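Local coordinates for protein 16S rRNA (guanine(1405)-N(7))-methyltransferase (Klebsiella pneumoniae, PDB 6PI9) that probably methylates N7 of guanine 1405 in 16S rRNA, using S-adenosyl-L-methionine as methyl donor, and so confers resistance to aminoglycosides, at residues P24-R29 / T50-I55; E33-Y38 / K42-A47; D231-I236 / L241-R246. All blocks are in the same frame, centred on the assembly; numbering follows the deposited sequence. Where two conformers were deposited one is given.

In the fold
Interactions 1 and 2 join the same two helices, 24-34 and 41-57, of the N-terminal helical part, with centres about 12 Å apart. Interaction 2 lies at the turn between these helices, and interaction 1 farther along the pair, where Ile55 reaches the S-adenosyl-L-homocysteine pocket. Interaction 3 comes much later in the chain and packs helix 225-236 against edge strand 241-248 of the seven-stranded Rossmann-like sheet. Its centre is about 29 Å from that of interaction 1 and about 35 Å from that of interaction 2. The helical hairpin thus covers the adenine end of the cofactor site, while interaction 3 joins a helix to one edge of the sheet, away from the cofactor. All three contacts also touch the second subunit.

Interaction 1 of 3, residues P24-R29 / T50-I55; sequences PETVRR and THLHQI. With SAH (S-adenosyl-L-homocysteine), chain B.
A water at the edge of the Arg29 guanidinium, in its plane, links it to one of the two conformers of His51, a doubtful bridge. It is 3.3 Å from Arg29 NH1, a weak bond, and 3.2 Å from His51 NE2. The guanidinium also meets the cofactor's adenine amino nitrogen, N6, obliquely. At the edge of the His51 imidazole, in the ring plane of this conformer, sits the CD1 methyl of Ile55, which also approaches the adenine: Ile55 CD1 is 4.1 Å from SAH N7. The closest approach to the ligand comes from the backbone, with Ile55 O 3.1 Å from SAH C8, where the helix widens into a pi-type turn.

Between the helices the direct contact is apolar and small. Leu52 points at the opposing helix, and its CD1 lies 4.1 Å from Val27 CG1, the two side chains crossing at about a right angle. Val27 turns CG1 anti to its own backbone nitrogen (chi1 177°), and this is the branch that meets the leucine. The other leucine methyl, CD2, is 4.3 Å from Thr26 CG2. Thr26 OG1 is hydrogen-bonded to Asp167 OD2, the oxygen that also forms a salt bridge with Arg29 NH2. Asp167 binds S-adenosyl-L-homocysteine in this protein, and the double grip on OD2 is consistent with a role in orienting its carboxylate. Glu33 holds Arg29 NH1 by a further salt bridge.

The contact is thus a buried seam between helices 24-34 and 41-57, beside the adenine. Helix 4-14 packs on Val27 through Leu13 and Leu14, and helix 186-192 closes on Ile55 through Val188 and Gln192. Arg94 of the second subunit is hydrogen-bonded to Thr50 of helix 41-57.

Interaction 2 of 3, residues E33-Y38 / K42-A47; sequences ELLPRY and KDAEKA
Tyr38 places CG beside its backbone nitrogen and anti to its carbonyl carbon (chi1 -66°), which lays the ring along the first turns of the helix carrying Asp43, Ala44 and Ala47. With chi2 at -84°, one ring face is turned to the backbone of Asp43, whose carbonyl oxygen stands 4.2 Å above the ring plane, over its centre. Leu34 has a similar first torsion and sends CD1 to the same helix one turn on, 3.7 Å from Ala47 C.

The phenol is held along its length. Near its root, Tyr38 CD1 touches Asp43 CB at 3.7 Å; the two side chains cross at about a right angle, with ring and carboxylate planes 77° apart. On the other ortho carbon, Tyr38 CD2 is 3.8 Å from Ala44 CA. At the far end the Ala47 methyl meets the ring obliquely, with CB 3.6 Å from Tyr38 CE2 and 3.5 Å from Tyr38 OH. The small side chains of Ala44 and Ala47, about one turn apart, are consistent with so close an approach to the helix backbone. Ala44 also meets the first arm, its CB 3.9 Å from Leu35 CA. The contact is made by apolar and van der Waals touches, although a tyrosine and an aspartate take part.

Together these residues close the turn of a helical hairpin. After Leu34 the chain turns, with a hydrogen bond from Arg37 N to Leu34 O, and then doubles back into helix 41-57. Helix 4-14 packs beside both arms, meeting Leu35 through Ala6 and Glu45 through Ala9, Ala12 and Leu13, while Pro98 of the second subunit packs on Tyr38.

Interaction 3 of 3, residues D231-I236 / L241-R246; sequences DWFERI and LSVRDR
Val243 is the meeting point: its CG2 methyl touches both helix residues of the contact. Phe233 CE2 lies 4.2 Å from Val243 CG2, with ring and methyl meeting obliquely, and Glu234 OE2 is 3.9 Å from the same methyl. The valine sets CG2 beside its backbone nitrogen, with CG1 anti to that nitrogen (chi1 172°). Glu234 gets there by a bend in its chain (chi2 -86°), which carries the carboxylate across the valine at about a right angle.

The second carboxylate oxygen reaches the strand through water. A water donates to Glu234 OE1 at 3.0 Å and accepts from Arg246 NH1 at 3.1 Å, spanning the 4.9 Å between Glu234 OE1 and Arg246 NH1. Arg246 NH2 has a salt bridge to Glu226, near the start of the helix that carries Glu234. Arg246 N is bonded to Asp245 OD2 at 2.8 Å, the oxygen being met from above the carboxylate plane. Just before it, Arg244 and Asp245 form a classic beta bulge opposite Leu256.

Farther out, Phe233 packs among Phe213 (edge-to-face), Tyr255 (planes at about 50°) and Leu201 of helix 196-203. Helix 225-236 lies on the connection from strand 208-214 to edge strand 241-248, which pairs antiparallel with 252-259 in the 3-2-1-4-5-7-6 order of class I methyltransferases.

The chemistry is therefore divided: a small apolar touch on the buried phenylalanine side, and a hydrated pairing on the exposed side. There Glu234 and Arg246 carry opposite charges joined by one water, not by a direct salt bridge, and Arg246 keeps a direct ionic partner in Glu226.

Interaction 1 of 3, residues P24-R29 / T50-I55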
loop_
_atom_site.group_PDB
_atom_site.type_symbol
_atom_site.label_atom_id
_atom_site.label_comp_id
_atom_site.label_asym_id
_atom_site.label_seq_id
_atom_site.Cartn_x
_atom_site.Cartn_y
_atom_site.Cartn_z
ATOM N N PRO A 24 -13.854 9.487 13.424
ATOM C CA PRO A 24 -15.196 9.140 12.888
ATOM C C PRO A 24 -15.696 10.092 11.818
ATOM O O PRO A 24 -16.382 9.659 10.874
ATOM C CB PRO A 24 -16.126 9.205 14.118
ATOM C CG PRO A 24 -15.231 9.021 15.331
ATOM C CD PRO A 24 -13.817 9.558 14.889
ATOM N N GLU A 25 -15.443 11.402 11.977
ATOM C CA GLU A 25 -15.862 12.348 10.947
ATOM C C GLU A 25 -15.223 12.035 9.600
ATOM O O GLU A 25 -15.847 12.262 8.561
ATOM C CB GLU A 25 -15.545 13.805 11.359
ATOM C CG GLU A 25 -16.360 14.843 10.553
ATOM C CD GLU A 25 -17.885 14.489 10.388
ATOM O OE1 GLU A 25 -18.605 14.268 11.425
ATOM O OE2 GLU A 25 -18.344 14.404 9.183
ATOM N N THR A 26 -14.000 11.503 9.587
ATOM C CA THR A 26 -13.376 11.103 8.327
ATOM C C THR A 26 -14.059 9.887 7.709
ATOM O O THR A 26 -14.335 9.858 6.490
ATOM C CB THR A 26 -11.894 10.833 8.590
ATOM O OG1 THR A 26 -11.337 12.083 9.041
ATOM C CG2 THR A 26 -11.179 10.339 7.333
ATOM N N VAL A 27 -14.352 8.884 8.534
ATOM C CA VAL A 27 -15.093 7.718 8.044
ATOM C C VAL A 27 -16.391 8.183 7.398
ATOM O O VAL A 27 -16.734 7.795 6.285
ATOM C CB VAL A 27 -15.399 6.744 9.213
ATOM C CG1 VAL A 27 -16.256 5.536 8.691
ATOM C CG2 VAL A 27 -14.085 6.247 9.844
ATOM N N ARG A 28 -17.159 8.995 8.120
ATOM C CA ARG A 28 -18.438 9.474 7.606
ATOM C C ARG A 28 -18.268 10.283 6.303
ATOM O O ARG A 28 -19.025 10.097 5.335
ATOM C CB ARG A 28 -19.094 10.294 8.726
ATOM C CG ARG A 28 -20.510 10.614 8.528
ATOM C CD ARG A 28 -21.072 11.343 9.818
ATOM N NE ARG A 28 -21.222 10.482 11.000
ATOM C CZ ARG A 28 -20.433 10.544 12.074
ATOM N NH1 ARG A 28 -19.412 11.425 12.128
ATOM N NH2 ARG A 28 -20.672 9.738 13.112
ATOM N N ARG A 29 -17.291 11.199 6.263
ATOM C CA ARG A 29 -17.057 11.984 5.042
ATOM C C ARG A 29 -16.766 11.083 3.841
ATOM O O ARG A 29 -17.355 11.251 2.751
ATOM C CB ARG A 29 -15.887 12.974 5.258
ATOM C CG ARG A 29 -15.552 13.780 4.015
ATOM C CD ARG A 29 -14.291 14.688 4.155
ATOM N NE ARG A 29 -13.085 13.999 4.637
ATOM C CZ ARG A 29 -12.295 13.217 3.888
ATOM N NH1 ARG A 29 -12.566 13.038 2.592
ATOM N NH2 ARG A 29 -11.211 12.651 4.425
ATOM N N THR A 50 -12.336 0.166 1.305
ATOM C CA THR A 50 -11.128 0.177 0.467
ATOM C C THR A 50 -10.429 1.534 0.498
ATOM O O THR A 50 -9.210 1.609 0.687
ATOM C CB THR A 50 -11.490 -0.204 -0.962
ATOM O OG1 THR A 50 -11.943 -1.555 -0.940
ATOM C CG2 THR A 50 -10.229 -0.164 -1.812
ATOM N N HIS A 51 -11.187 2.616 0.297
ATOM C CA HIS A 51 -10.664 3.994 0.363
ATOM C C HIS A 51 -9.933 4.243 1.680
ATOM O O HIS A 51 -8.782 4.710 1.707
ATOM C CB HIS A 51 -11.843 4.983 0.195
ATOM C CG HIS A 51 -11.485 6.452 0.190
ATOM N ND1 HIS A 51 -10.769 7.059 1.200
ATOM C CD2 HIS A 51 -11.865 7.456 -0.648
ATOM C CE1 HIS A 51 -10.663 8.354 0.957
ATOM N NE2 HIS A 51 -11.331 8.628 -0.150
ATOM N N LEU A 52 -10.593 3.918 2.792
ATOM C CA LEU A 52 -10.024 4.176 4.110
ATOM C C LEU A 52 -8.763 3.352 4.334
ATOM O O LEU A 52 -7.785 3.849 4.922
ATOM C CB LEU A 52 -11.074 3.931 5.206
ATOM C CG LEU A 52 -12.130 5.036 5.161
ATOM C CD1 LEU A 52 -13.464 4.623 5.840
ATOM C CD2 LEU A 52 -11.518 6.275 5.881
ATOM N N HIS A 53 -8.743 2.090 3.849
ATOM C CA HIS A 53 -7.518 1.296 3.949
ATOM C C HIS A 53 -6.395 1.944 3.137
ATOM O O HIS A 53 -5.252 1.996 3.595
ATOM C CB HIS A 53 -7.759 -0.149 3.482
ATOM C CG HIS A 53 -6.512 -0.995 3.377
ATOM N ND1 HIS A 53 -5.880 -1.259 2.174
ATOM C CD2 HIS A 53 -5.822 -1.691 4.319
ATOM C CE1 HIS A 53 -4.841 -2.052 2.384
ATOM N NE2 HIS A 53 -4.778 -2.324 3.678
ATOM N N GLN A 54 -6.716 2.458 1.938
ATOM C CA GLN A 54 -5.689 3.067 1.093
ATOM C C GLN A 54 -5.124 4.333 1.726
ATOM O O GLN A 54 -3.913 4.577 1.654
ATOM C CB GLN A 54 -6.241 3.380 -0.287
ATOM C CG GLN A 54 -6.681 2.154 -1.022
ATOM C CD GLN A 54 -7.329 2.509 -2.334
ATOM O OE1 GLN A 54 -8.232 1.807 -2.809
ATOM N NE2 GLN A 54 -6.869 3.616 -2.942
ATOM N N ILE A 55 -5.966 5.140 2.380
ATOM C CA ILE A 55 -5.432 6.403 2.881
ATOM C C ILE A 55 -4.842 6.301 4.287
ATOM O O ILE A 55 -3.964 7.110 4.643
ATOM C CB ILE A 55 -6.492 7.519 2.828
ATOM C CG1 ILE A 55 -7.535 7.396 3.915
ATOM C CG2 ILE A 55 -7.121 7.610 1.433
ATOM C CD1 ILE A 55 -8.426 8.621 4.019
HETATM N N SAH B . 4.234 11.462 7.255
HETATM C CA SAH B . 4.364 10.139 7.903
HETATM C CB SAH B . 3.230 9.220 7.482
HETATM C CG SAH B . 2.994 9.033 5.956
HETATM S SD SAH B . 1.780 7.670 5.638
HETATM C C SAH B . 5.715 9.487 7.553
HETATM O O SAH B . 6.261 9.853 6.492
HETATM O OXT SAH B . 6.224 8.599 8.266
HETATM C "C5'" SAH B . 0.316 8.712 5.222
HETATM C "C4'" SAH B . -0.432 9.259 6.474
HETATM O "O4'" SAH B . -1.423 10.226 6.061
HETATM C "C3'" SAH B . -1.156 8.235 7.395
HETATM O "O3'" SAH B . -0.679 8.351 8.751
HETATM C "C2'" SAH B . -2.633 8.621 7.335
HETATM O "O2'" SAH B . -3.228 8.446 8.623
HETATM C "C1'" SAH B . -2.514 10.113 6.993
HETATM N N9 SAH B . -3.650 10.655 6.272
HETATM C C8 SAH B . -4.206 10.170 5.116
HETATM N N7 SAH B . -5.169 11.053 4.714
HETATM C C5 SAH B . -5.249 12.047 5.655
HETATM C C6 SAH B . -6.053 13.153 5.809
HETATM N N6 SAH B . -7.046 13.429 4.989
HETATM N N1 SAH B . -5.791 14.011 6.864
HETATM C C2 SAH B . -4.837 13.731 7.783
HETATM N N3 SAH B . -4.033 12.628 7.664
HETATM C C4 SAH B . -4.271 11.819 6.593
HETATM O O HOH W 1 -12.079 11.782 -0.369
#

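Interaction 2 of 3, residues E33-Y38 / K42-A47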
loop_
_atom_site.group_PDB
_atom_site.type_symbol
_atom_site.label_atom_id
_atom_site.label_comp_id
_atom_site.label_asym_id
_atom_site.label_seq_id
_atom_site.Cartn_x
_atom_site.Cartn_y
_atom_site.Cartn_z
ATOM N N GLU A 33 -19.222 10.715 0.520
ATOM C CA GLU A 33 -18.750 11.015 -0.828
ATOM C C GLU A 33 -19.022 9.853 -1.780
ATOM O O GLU A 33 -19.322 10.062 -2.969
ATOM C CB GLU A 33 -17.251 11.328 -0.793
ATOM C CG GLU A 33 -16.937 12.645 -0.154
ATOM C CD GLU A 33 -15.434 12.902 -0.010
ATOM O OE1 GLU A 33 -14.654 12.057 -0.505
ATOM O OE2 GLU A 33 -15.047 13.928 0.618
ATOM N N LEU A 34 -18.985 8.621 -1.275
ATOM C CA LEU A 34 -19.149 7.452 -2.150
ATOM C C LEU A 34 -20.592 7.014 -2.277
ATOM O O LEU A 34 -20.991 6.425 -3.317
ATOM C CB LEU A 34 -18.308 6.283 -1.619
ATOM C CG LEU A 34 -16.798 6.592 -1.707
ATOM C CD1 LEU A 34 -15.986 5.618 -0.848
ATOM C CD2 LEU A 34 -16.340 6.535 -3.157
ATOM N N LEU A 35 -21.381 7.311 -1.250
ATOM C CA LEU A 35 -22.768 6.868 -1.224
ATOM C C LEU A 35 -23.546 7.234 -2.462
ATOM O O LEU A 35 -24.427 6.460 -2.825
ATOM C CB LEU A 35 -23.508 7.409 0.010
ATOM C CG LEU A 35 -24.984 6.974 0.073
ATOM C CD1 LEU A 35 -25.130 5.484 0.229
ATOM C CD2 LEU A 35 -25.613 7.657 1.220
ATOM N N PRO A 36 -23.362 8.355 -3.140
ATOM C CA PRO A 36 -24.160 8.566 -4.369
ATOM C C PRO A 36 -23.652 7.842 -5.595
ATOM O O PRO A 36 -24.382 7.809 -6.603
ATOM C CB PRO A 36 -24.120 10.087 -4.576
ATOM C CG PRO A 36 -22.984 10.564 -3.720
ATOM C CD PRO A 36 -22.847 9.622 -2.589
ATOM N N ARG A 37 -22.515 7.160 -5.521
ATOM C CA ARG A 37 -22.046 6.403 -6.682
ATOM C C ARG A 37 -22.455 4.906 -6.741
ATOM O O ARG A 37 -22.124 4.257 -7.722
ATOM C CB ARG A 37 -20.526 6.495 -6.750
ATOM C CG ARG A 37 -20.165 7.962 -6.592
ATOM C CD ARG A 37 -18.654 8.190 -6.617
ATOM N NE ARG A 37 -18.187 9.514 -6.162
ATOM C CZ ARG A 37 -16.891 9.755 -5.917
ATOM N NH1 ARG A 37 -16.015 8.746 -6.070
ATOM N NH2 ARG A 37 -16.455 10.968 -5.519
ATOM N N TYR A 38 -23.146 4.257 -5.771
ATOM C CA TYR A 38 -23.463 2.800 -5.816
ATOM C C TYR A 38 -24.988 2.759 -5.633
ATOM O O TYR A 38 -25.519 3.506 -4.807
ATOM C CB TYR A 38 -22.637 2.029 -4.774
ATOM C CG TYR A 38 -21.185 2.049 -5.072
ATOM C CD1 TYR A 38 -20.600 1.141 -5.945
ATOM C CD2 TYR A 38 -20.404 3.042 -4.516
ATOM C CE1 TYR A 38 -19.258 1.254 -6.210
ATOM C CE2 TYR A 38 -19.075 3.162 -4.798
ATOM C CZ TYR A 38 -18.540 2.249 -5.660
ATOM O OH TYR A 38 -17.224 2.384 -5.919
ATOM N N LYS A 42 -24.400 -1.251 0.702
ATOM C CA LYS A 42 -23.336 -2.186 1.063
ATOM C C LYS A 42 -22.164 -2.123 0.082
ATOM O O LYS A 42 -21.027 -2.409 0.471
ATOM C CB LYS A 42 -23.876 -3.607 1.128
ATOM C CG LYS A 42 -24.484 -3.955 2.470
ATOM C CD LYS A 42 -25.071 -5.382 2.445
ATOM C CE LYS A 42 -25.505 -5.791 3.857
ATOM N NZ LYS A 42 -26.130 -7.178 3.889
ATOM N N ASP A 43 -22.413 -1.767 -1.180
ATOM C CA ASP A 43 -21.296 -1.508 -2.111
ATOM C C ASP A 43 -20.577 -0.194 -1.771
ATOM O O ASP A 43 -19.345 -0.102 -1.843
ATOM C CB ASP A 43 -21.820 -1.461 -3.545
ATOM C CG ASP A 43 -22.049 -2.809 -4.123
ATOM O OD1 ASP A 43 -21.629 -3.818 -3.493
ATOM O OD2 ASP A 43 -22.660 -2.865 -5.230
ATOM N N ALA A 44 -21.322 0.835 -1.336
ATOM C CA ALA A 44 -20.662 2.057 -0.881
ATOM C C ALA A 44 -19.794 1.788 0.342
ATOM O O ALA A 44 -18.713 2.387 0.498
ATOM C CB ALA A 44 -21.704 3.131 -0.525
ATOM N N GLU A 45 -20.274 0.900 1.224
ATOM C CA GLU A 45 -19.519 0.490 2.409
ATOM C C GLU A 45 -18.213 -0.198 2.004
ATOM O O GLU A 45 -17.154 0.088 2.555
ATOM C CB GLU A 45 -20.411 -0.450 3.257
ATOM C CG GLU A 45 -19.746 -1.041 4.524
ATOM C CD GLU A 45 -20.566 -2.201 5.113
ATOM O OE1 GLU A 45 -21.768 -2.329 4.788
ATOM O OE2 GLU A 45 -20.008 -2.999 5.900
ATOM N N LYS A 46 -18.290 -1.193 1.115
ATOM C CA LYS A 46 -17.060 -1.831 0.657
ATOM C C LYS A 46 -16.122 -0.808 0.011
ATOM O O LYS A 46 -14.900 -0.823 0.252
ATOM C CB LYS A 46 -17.376 -2.951 -0.350
ATOM C CG LYS A 46 -18.225 -4.092 0.213
ATOM C CD LYS A 46 -18.756 -5.107 -0.879
ATOM C CE LYS A 46 -19.703 -6.114 -0.205
ATOM N NZ LYS A 46 -20.469 -7.035 -1.120
ATOM N N ALA A 47 -16.672 0.089 -0.819
ATOM C CA ALA A 47 -15.812 1.111 -1.448
ATOM C C ALA A 47 -15.178 2.009 -0.395
ATOM O O ALA A 47 -14.021 2.431 -0.529
ATOM C CB ALA A 47 -16.610 1.950 -2.451
#

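Interaction 3 of 3, residues D231-I236 / L241-R246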
loop_
_atom_site.group_PDB
_atom_site.type_symbol
_atom_site.label_atom_id
_atom_site.label_comp_id
_atom_site.label_asym_id
_atom_site.label_seq_id
_atom_site.Cartn_x
_atom_site.Cartn_y
_atom_site.Cartn_z
ATOM N N ASP A 231 7.813 15.745 -11.549
ATOM C CA ASP A 231 7.166 16.587 -12.549
ATOM C C ASP A 231 5.875 17.161 -12.004
ATOM O O ASP A 231 5.544 18.340 -12.245
ATOM C CB ASP A 231 6.839 15.803 -13.820
ATOM C CG ASP A 231 8.052 15.398 -14.638
ATOM O OD1 ASP A 231 9.160 15.973 -14.538
ATOM O OD2 ASP A 231 7.852 14.446 -15.420
ATOM N N TRP A 232 5.099 16.330 -11.303
ATOM C CA TRP A 232 3.821 16.789 -10.793
ATOM C C TRP A 232 4.036 17.861 -9.750
ATOM O O TRP A 232 3.392 18.932 -9.776
ATOM C CB TRP A 232 3.054 15.604 -10.180
ATOM C CG TRP A 232 1.804 16.018 -9.458
ATOM C CD1 TRP A 232 0.554 16.250 -10.029
ATOM C CD2 TRP A 232 1.659 16.258 -8.058
ATOM N NE1 TRP A 232 -0.323 16.631 -9.051
ATOM C CE2 TRP A 232 0.309 16.615 -7.833
ATOM C CE3 TRP A 232 2.530 16.162 -6.958
ATOM C CZ2 TRP A 232 -0.169 16.925 -6.594
ATOM C CZ3 TRP A 232 2.028 16.441 -5.681
ATOM C CH2 TRP A 232 0.694 16.827 -5.518
ATOM N N PHE A 233 4.953 17.594 -8.828
ATOM C CA PHE A 233 5.228 18.581 -7.797
ATOM C C PHE A 233 5.680 19.905 -8.414
ATOM O O PHE A 233 5.214 20.989 -8.016
ATOM C CB PHE A 233 6.282 18.030 -6.825
ATOM C CG PHE A 233 6.535 18.938 -5.633
ATOM C CD1 PHE A 233 5.502 19.262 -4.784
ATOM C CD2 PHE A 233 7.806 19.438 -5.379
ATOM C CE1 PHE A 233 5.725 20.069 -3.667
ATOM C CE2 PHE A 233 8.034 20.265 -4.242
ATOM C CZ PHE A 233 6.971 20.552 -3.403
ATOM N N GLU A 234 6.574 19.857 -9.394
ATOM C CA GLU A 234 7.058 21.135 -9.910
ATOM C C GLU A 234 5.935 21.884 -10.604
ATOM O O GLU A 234 5.931 23.120 -10.621
ATOM C CB GLU A 234 8.237 20.922 -10.848
ATOM C CG GLU A 234 9.264 19.940 -10.301
ATOM C CD GLU A 234 10.349 20.501 -9.380
ATOM O OE1 GLU A 234 11.396 19.810 -9.273
ATOM O OE2 GLU A 234 10.172 21.583 -8.771
ATOM N N ARG A 235 4.932 21.162 -11.088
ATOM C CA ARG A 235 3.837 21.801 -11.786
ATOM C C ARG A 235 2.824 22.390 -10.805
ATOM O O ARG A 235 2.277 23.469 -11.045
ATOM C CB ARG A 235 3.168 20.789 -12.715
ATOM C CG ARG A 235 1.903 21.295 -13.326
ATOM C CD ARG A 235 1.450 20.433 -14.482
ATOM N NE ARG A 235 1.096 19.070 -14.091
ATOM C CZ ARG A 235 -0.070 18.736 -13.540
ATOM N NH1 ARG A 235 -0.974 19.683 -13.276
ATOM N NH2 ARG A 235 -0.338 17.465 -13.237
ATOM N N ILE A 236 2.581 21.739 -9.679
ATOM C CA ILE A 236 1.535 22.263 -8.781
ATOM C C ILE A 236 2.111 23.198 -7.731
ATOM O O ILE A 236 1.346 23.886 -7.036
ATOM C CB ILE A 236 0.731 21.153 -8.095
ATOM C CG1 ILE A 236 1.606 20.334 -7.143
ATOM C CG2 ILE A 236 0.056 20.228 -9.158
ATOM C CD1 ILE A 236 1.438 20.631 -5.653
ATOM N N LEU A 241 6.227 29.760 -3.422
ATOM C CA LEU A 241 7.170 28.833 -2.820
ATOM C C LEU A 241 8.288 28.538 -3.808
ATOM O O LEU A 241 8.103 28.639 -5.024
ATOM C CB LEU A 241 6.470 27.534 -2.429
ATOM C CG LEU A 241 5.326 27.742 -1.421
ATOM C CD1 LEU A 241 4.704 26.392 -1.026
ATOM C CD2 LEU A 241 5.909 28.415 -0.230
ATOM N N SER A 242 9.458 28.200 -3.276
ATOM C CA SER A 242 10.594 27.859 -4.122
ATOM C C SER A 242 11.306 26.658 -3.545
ATOM O O SER A 242 11.500 26.580 -2.330
ATOM C CB SER A 242 11.595 29.021 -4.244
ATOM O OG SER A 242 11.327 29.818 -5.380
ATOM N N VAL A 243 11.686 25.726 -4.424
ATOM C CA VAL A 243 12.518 24.597 -4.033
ATOM C C VAL A 243 13.926 25.098 -3.740
ATOM O O VAL A 243 14.590 25.713 -4.587
ATOM C CB VAL A 243 12.516 23.508 -5.118
ATOM C CG1 VAL A 243 13.533 22.419 -4.785
ATOM C CG2 VAL A 243 11.082 22.942 -5.255
ATOM N N ARG A 244 14.366 24.877 -2.510
ATOM C CA ARG A 244 15.754 25.186 -2.162
ATOM C C ARG A 244 16.677 24.012 -2.490
ATOM O O ARG A 244 17.811 24.227 -2.921
ATOM C CB ARG A 244 15.842 25.577 -0.679
ATOM C CG ARG A 244 17.169 25.254 -0.017
ATOM C CD ARG A 244 18.250 26.354 -0.165
ATOM N NE ARG A 244 17.913 27.526 0.645
ATOM C CZ ARG A 244 18.078 27.594 1.969
ATOM N NH1 ARG A 244 18.589 26.558 2.626
ATOM N NH2 ARG A 244 17.733 28.693 2.639
ATOM N N ASP A 245 16.207 22.773 -2.334
ATOM C CA ASP A 245 17.041 21.601 -2.561
ATOM C C ASP A 245 16.166 20.374 -2.787
ATOM O O ASP A 245 15.034 20.313 -2.296
ATOM C CB ASP A 245 17.964 21.332 -1.384
ATOM C CG ASP A 245 19.199 20.538 -1.786
ATOM O OD1 ASP A 245 20.068 20.363 -0.916
ATOM O OD2 ASP A 245 19.331 20.140 -2.971
ATOM N N ARG A 246 16.738 19.366 -3.473
ATOM C CA ARG A 246 16.100 18.082 -3.722
ATOM C C ARG A 246 17.138 16.957 -3.629
ATOM O O ARG A 246 18.253 17.094 -4.156
ATOM C CB ARG A 246 15.457 18.063 -5.111
ATOM C CG ARG A 246 15.161 16.639 -5.562
ATOM C CD ARG A 246 14.815 16.522 -7.046
ATOM N NE ARG A 246 14.903 15.116 -7.487
ATOM C CZ ARG A 246 14.372 14.637 -8.618
ATOM N NH1 ARG A 246 13.708 15.449 -9.460
ATOM N NH2 ARG A 246 14.514 13.341 -8.923
HETATM O O HOH W 2 14.080 18.573 -9.399
#